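Local atomic coordinates of large adhesion protein (Lap) involved in biofilm formation (Marinobacter hydrocarbonoclasticus, PDB entry 6XI3), a protein that probably extends the ligand-binding tip of a biofilm adhesin away from the bacterial cell through tandem calcium-binding Ig-like beta-sandwich domains. Residues A[149-163]-A[191-205]. Sequence-based numbering, arbitrary orientation.
Sequences DVAPNGQVAITMTDS and VDGDLTVEASAQDRN. With CA (calcium ion), chain E; CA (calcium ion), chain D.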
loop_
_atom_site.group_PDB
_atom_site.type_symbol
_atom_site.label_atom_id
_atom_site.label_comp_id
_atom_site.label_asym_id
_atom_site.label_seq_id
_atom_site.Cartn_x
_atom_site.Cartn_y
_atom_site.Cartn_z
ATOM N N ASP A 149 10.082 14.142 33.487
ATOM C CA ASP A 149 9.461 15.430 33.876
ATOM C C ASP A 149 8.031 15.582 33.334
ATOM O O ASP A 149 7.600 16.708 33.119
ATOM C CB ASP A 149 10.284 16.632 33.415
ATOM C CG ASP A 149 9.994 17.844 34.305
ATOM O OD1 ASP A 149 9.533 17.588 35.419
ATOM O OD2 ASP A 149 10.169 18.997 33.846
ATOM N N VAL A 150 7.306 14.493 33.147
ATOM C CA VAL A 150 5.843 14.522 32.867
ATOM C C VAL A 150 5.121 13.967 34.093
ATOM O O VAL A 150 5.508 12.887 34.546
ATOM C CB VAL A 150 5.501 13.694 31.615
ATOM C CG1 VAL A 150 3.990 13.674 31.358
ATOM C CG2 VAL A 150 6.267 14.205 30.416
ATOM N N ALA A 151 4.123 14.692 34.608
ATOM C CA ALA A 151 3.452 14.375 35.890
ATOM C C ALA A 151 2.701 13.062 35.756
ATOM O O ALA A 151 1.988 12.863 34.780
ATOM C CB ALA A 151 2.497 15.483 36.307
ATOM N N PRO A 152 2.783 12.152 36.743
ATOM C CA PRO A 152 1.867 11.012 36.788
ATOM C C PRO A 152 0.407 11.473 36.642
ATOM O O PRO A 152 0.109 12.609 37.017
ATOM C CB PRO A 152 2.168 10.380 38.152
ATOM C CG PRO A 152 3.610 10.728 38.381
ATOM C CD PRO A 152 3.764 12.135 37.838
ATOM N N ASN A 153 -0.423 10.632 36.008
ATOM C CA ASN A 153 -1.831 10.908 35.594
ATOM C C ASN A 153 -1.889 11.911 34.440
ATOM O O ASN A 153 -2.998 12.156 33.969
ATOM C CB ASN A 153 -2.711 11.368 36.761
ATOM C CG ASN A 153 -2.957 10.205 37.685
ATOM O OD1 ASN A 153 -3.525 9.200 37.262
ATOM N ND2 ASN A 153 -2.430 10.286 38.893
ATOM N N GLY A 154 -0.750 12.438 33.976
ATOM C CA GLY A 154 -0.660 13.118 32.677
ATOM C C GLY A 154 -1.115 12.189 31.553
ATOM O O GLY A 154 -1.094 10.954 31.745
ATOM N N GLN A 155 -1.551 12.767 30.440
ATOM C CA GLN A 155 -2.078 12.016 29.274
ATOM C C GLN A 155 -1.056 12.100 28.146
ATOM O O GLN A 155 -0.514 13.201 27.915
ATOM C CB GLN A 155 -3.431 12.579 28.818
ATOM C CG GLN A 155 -4.543 12.350 29.839
ATOM C CD GLN A 155 -4.808 10.874 30.009
ATOM O OE1 GLN A 155 -5.133 10.183 29.048
ATOM N NE2 GLN A 155 -4.606 10.362 31.216
ATOM N N VAL A 156 -0.847 10.982 27.460
ATOM C CA VAL A 156 -0.028 10.923 26.221
ATOM C C VAL A 156 -0.995 10.790 25.053
ATOM O O VAL A 156 -1.788 9.824 25.067
ATOM C CB VAL A 156 0.968 9.759 26.253
ATOM C CG1 VAL A 156 1.743 9.662 24.948
ATOM C CG2 VAL A 156 1.894 9.880 27.430
ATOM N N ALA A 157 -0.970 11.777 24.149
ATOM C CA ALA A 157 -1.762 11.787 22.916
ATOM C C ALA A 157 -1.011 10.925 21.902
ATOM O O ALA A 157 0.181 11.243 21.623
ATOM C CB ALA A 157 -1.994 13.211 22.432
ATOM N N ILE A 158 -1.677 9.884 21.404
ATOM C CA ILE A 158 -1.109 8.917 20.420
ATOM C C ILE A 158 -1.895 8.970 19.120
ATOM O O ILE A 158 -3.175 8.925 19.136
ATOM C CB ILE A 158 -1.027 7.495 20.985
ATOM C CG1 ILE A 158 -0.051 7.459 22.163
ATOM C CG2 ILE A 158 -0.610 6.519 19.888
ATOM C CD1 ILE A 158 -0.270 6.322 23.110
ATOM N N THR A 159 -1.128 9.018 18.034
ATOM C CA THR A 159 -1.618 9.054 16.645
ATOM C C THR A 159 -0.947 7.894 15.911
ATOM O O THR A 159 0.297 7.780 15.994
ATOM C CB THR A 159 -1.285 10.407 16.009
ATOM O OG1 THR A 159 -1.877 11.466 16.766
ATOM C CG2 THR A 159 -1.815 10.557 14.610
ATOM N N MET A 160 -1.731 7.117 15.173
ATOM C CA MET A 160 -1.222 6.103 14.230
ATOM C C MET A 160 -1.725 6.438 12.828
ATOM O O MET A 160 -2.921 6.626 12.667
ATOM C CB MET A 160 -1.661 4.721 14.688
ATOM C CG MET A 160 -0.966 4.396 15.987
ATOM S SD MET A 160 -1.373 2.794 16.631
ATOM C CE MET A 160 -2.965 3.179 17.337
ATOM N N THR A 161 -0.792 6.615 11.891
ATOM C CA THR A 161 -1.067 7.114 10.526
ATOM C C THR A 161 -0.595 6.032 9.551
ATOM O O THR A 161 0.541 5.539 9.763
ATOM C CB THR A 161 -0.389 8.465 10.268
ATOM O OG1 THR A 161 -0.847 9.380 11.255
ATOM C CG2 THR A 161 -0.691 9.020 8.894
ATOM N N ASP A 162 -1.448 5.653 8.588
ATOM C CA ASP A 162 -1.158 4.571 7.606
ATOM C C ASP A 162 -0.643 5.167 6.286
ATOM O O ASP A 162 -0.487 6.425 6.192
ATOM C CB ASP A 162 -2.356 3.629 7.498
ATOM C CG ASP A 162 -3.564 4.197 6.786
ATOM O OD1 ASP A 162 -3.442 5.316 6.239
ATOM O OD2 ASP A 162 -4.636 3.518 6.821
ATOM N N SER A 163 -0.406 4.296 5.297
ATOM C CA SER A 163 0.176 4.682 3.982
ATOM C C SER A 163 -0.812 5.537 3.179
ATOM O O SER A 163 -0.365 6.120 2.199
ATOM C CB SER A 163 0.592 3.472 3.163
ATOM O OG SER A 163 -0.485 2.560 3.049
ATOM N N VAL A 191 -4.912 0.766 6.608
ATOM C CA VAL A 191 -4.493 -0.084 5.458
ATOM C C VAL A 191 -3.027 -0.486 5.631
ATOM O O VAL A 191 -2.323 0.161 6.430
ATOM C CB VAL A 191 -4.776 0.636 4.125
ATOM C CG1 VAL A 191 -6.263 1.033 4.059
ATOM C CG2 VAL A 191 -3.868 1.843 3.894
ATOM N N ASP A 192 -2.631 -1.537 4.908
ATOM C CA ASP A 192 -1.290 -2.151 4.958
ATOM C C ASP A 192 -0.237 -1.145 4.473
ATOM O O ASP A 192 -0.557 -0.196 3.732
ATOM C CB ASP A 192 -1.282 -3.480 4.205
ATOM C CG ASP A 192 -2.054 -4.563 4.923
ATOM O OD1 ASP A 192 -2.445 -4.333 6.100
ATOM O OD2 ASP A 192 -2.290 -5.630 4.309
ATOM N N GLY A 193 0.994 -1.396 4.872
ATOM C CA GLY A 193 2.189 -0.623 4.529
ATOM C C GLY A 193 2.796 -0.043 5.784
ATOM O O GLY A 193 2.522 -0.568 6.861
ATOM N N ASP A 194 3.595 1.004 5.646
ATOM C CA ASP A 194 4.310 1.607 6.788
ATOM C C ASP A 194 3.266 2.235 7.722
ATOM O O ASP A 194 2.328 2.839 7.238
ATOM C CB ASP A 194 5.375 2.594 6.314
ATOM C CG ASP A 194 6.322 2.987 7.450
ATOM O OD1 ASP A 194 6.854 2.083 8.115
ATOM O OD2 ASP A 194 6.505 4.192 7.682
ATOM N N LEU A 195 3.405 2.048 9.024
ATOM C CA LEU A 195 2.532 2.675 10.046
ATOM C C LEU A 195 3.436 3.622 10.808
ATOM O O LEU A 195 4.549 3.180 11.215
ATOM C CB LEU A 195 2.036 1.640 11.058
ATOM C CG LEU A 195 0.796 0.834 10.745
ATOM C CD1 LEU A 195 0.328 0.154 12.033
ATOM C CD2 LEU A 195 -0.302 1.705 10.148
ATOM N N THR A 196 3.012 4.851 11.005
ATOM C CA THR A 196 3.794 5.811 11.808
ATOM C C THR A 196 3.071 5.989 13.139
ATOM O O THR A 196 1.872 6.337 13.110
ATOM C CB THR A 196 3.948 7.137 11.066
ATOM O OG1 THR A 196 4.800 6.862 9.967
ATOM C CG2 THR A 196 4.564 8.216 11.925
ATOM N N VAL A 197 3.765 5.785 14.257
ATOM C CA VAL A 197 3.169 6.001 15.599
ATOM C C VAL A 197 3.786 7.279 16.178
ATOM O O VAL A 197 5.018 7.318 16.326
ATOM C CB VAL A 197 3.327 4.782 16.521
ATOM C CG1 VAL A 197 2.765 5.047 17.911
ATOM C CG2 VAL A 197 2.640 3.564 15.940
ATOM N N GLU A 198 2.955 8.278 16.473
ATOM C CA GLU A 198 3.398 9.535 17.112
ATOM C C GLU A 198 2.795 9.632 18.521
ATOM O O GLU A 198 1.585 9.334 18.685
ATOM C CB GLU A 198 3.009 10.705 16.216
ATOM C CG GLU A 198 3.304 12.058 16.827
ATOM C CD GLU A 198 4.757 12.483 16.724
ATOM O OE1 GLU A 198 5.388 12.172 15.685
ATOM O OE2 GLU A 198 5.260 13.119 17.681
ATOM N N ALA A 199 3.617 10.029 19.499
ATOM C CA ALA A 199 3.208 10.200 20.911
ATOM C C ALA A 199 3.705 11.556 21.391
ATOM O O ALA A 199 4.806 11.955 20.984
ATOM C CB ALA A 199 3.715 9.073 21.778
ATOM N N SER A 200 2.881 12.248 22.177
ATOM C CA SER A 200 3.179 13.603 22.676
ATOM C C SER A 200 2.550 13.819 24.062
ATOM O O SER A 200 1.516 13.224 24.420
ATOM C CB SER A 200 2.778 14.651 21.660
ATOM O OG SER A 200 1.363 14.716 21.510
ATOM N N ALA A 201 3.180 14.679 24.833
ATOM C CA ALA A 201 2.708 15.023 26.190
ATOM C C ALA A 201 3.310 16.376 26.536
ATOM O O ALA A 201 3.945 16.959 25.658
ATOM C CB ALA A 201 3.085 13.922 27.145
ATOM N N GLN A 202 3.057 16.869 27.744
ATOM C CA GLN A 202 3.612 18.165 28.182
ATOM C C GLN A 202 4.406 17.904 29.466
ATOM O O GLN A 202 3.917 17.167 30.320
ATOM C CB GLN A 202 2.470 19.178 28.326
ATOM C CG GLN A 202 2.954 20.615 28.291
ATOM C CD GLN A 202 1.836 21.629 28.345
ATOM O OE1 GLN A 202 1.261 21.919 29.403
ATOM N NE2 GLN A 202 1.581 22.221 27.193
ATOM N N ASP A 203 5.609 18.440 29.566
ATOM C CA ASP A 203 6.429 18.310 30.781
ATOM C C ASP A 203 5.944 19.392 31.766
ATOM O O ASP A 203 5.083 20.246 31.416
ATOM C CB ASP A 203 7.925 18.323 30.448
ATOM C CG ASP A 203 8.522 19.674 30.140
ATOM O OD1 ASP A 203 7.832 20.699 30.366
ATOM O OD2 ASP A 203 9.691 19.695 29.688
ATOM N N ARG A 204 6.445 19.342 32.979
ATOM C CA ARG A 204 5.905 20.180 34.075
ATOM C C ARG A 204 6.320 21.633 33.861
ATOM O O ARG A 204 5.824 22.482 34.600
ATOM C CB ARG A 204 6.423 19.659 35.399
ATOM C CG ARG A 204 6.006 18.245 35.742
ATOM C CD ARG A 204 6.538 18.020 37.135
ATOM N NE ARG A 204 6.111 16.792 37.749
ATOM C CZ ARG A 204 6.792 15.659 37.761
ATOM N NH1 ARG A 204 7.933 15.545 37.113
ATOM N NH2 ARG A 204 6.288 14.612 38.367
ATOM N N ASN A 205 7.214 21.930 32.915
ATOM C CA ASN A 205 7.519 23.347 32.586
ATOM C C ASN A 205 6.701 23.797 31.372
ATOM O O ASN A 205 6.964 24.865 30.881
ATOM C CB ASN A 205 9.017 23.584 32.419
ATOM C CG ASN A 205 9.767 23.314 33.698
ATOM O OD1 ASN A 205 10.258 22.202 33.890
ATOM N ND2 ASN A 205 9.833 24.318 34.569
HETATM CA CA CA E . 11.712 20.473 33.609
HETATM CA CA CA D . -0.906 -6.653 2.659
HETATM O O HOH W 1 3.460 17.204 33.002
HETATM O O HOH W 2 -1.085 14.842 25.735
HETATM O O HOH W 3 0.896 15.365 29.066
HETATM O O HOH W 4 0.617 12.712 19.185
HETATM O O HOH W 5 0.943 9.105 13.369
HETATM O O HOH W 6 -0.023 1.705 5.931
HETATM O O HOH W 7 11.505 20.597 31.234
HETATM O O HOH W 8 0.001 -8.018 0.948
#
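Asp149 and Arg204 join the two segments at one end. With CG anti to the backbone N (chi1 -155°), the Asp149 carboxylate sits between a calcium ion and Arg204: OD2 binds the metal at 2.1 Å, beside Asn205 OD1 at 2.3 Å from it, while OD1 accepts a hydrogen bond from Arg204 NH1 (3.1 Å), part of a salt bridge, on its anti side. That oxygen lies in the guanidinium plane, the two flat groups being 42° apart, and one guanidinium face rests over the Ala151 backbone. Arg204 N also donates to Asp149 O.

Strands 155-161 and 193-202 pair antiparallel through Ala157–Ser200, Thr159–Glu198 and Thr161–Thr196, each with two backbone hydrogen bonds. On the buried face, covered by Tyr180, Leu182 and Val185, Val156 CG1 meets Ala199 CB at 3.8 Å and Met160 CG lies alongside Val197 CG2. Beyond the strands, Asp162 OD2 accepts from Val191 N (2.8 Å) and Ser163 OG donates to Asp192 O (2.8 Å), tying 149-163 to the backbone just before strand 193-202.

The Asp192 carboxylate meets Ala219 and, with Asp218, Thr220, Asp246 and Asn302, binds a second calcium ion; Asp95, Asp121 and Thr123 complete the first. The paired strands thus span an Ig-like beta-sandwich between two interdomain calcium sites, as in RTX adhesin extenders.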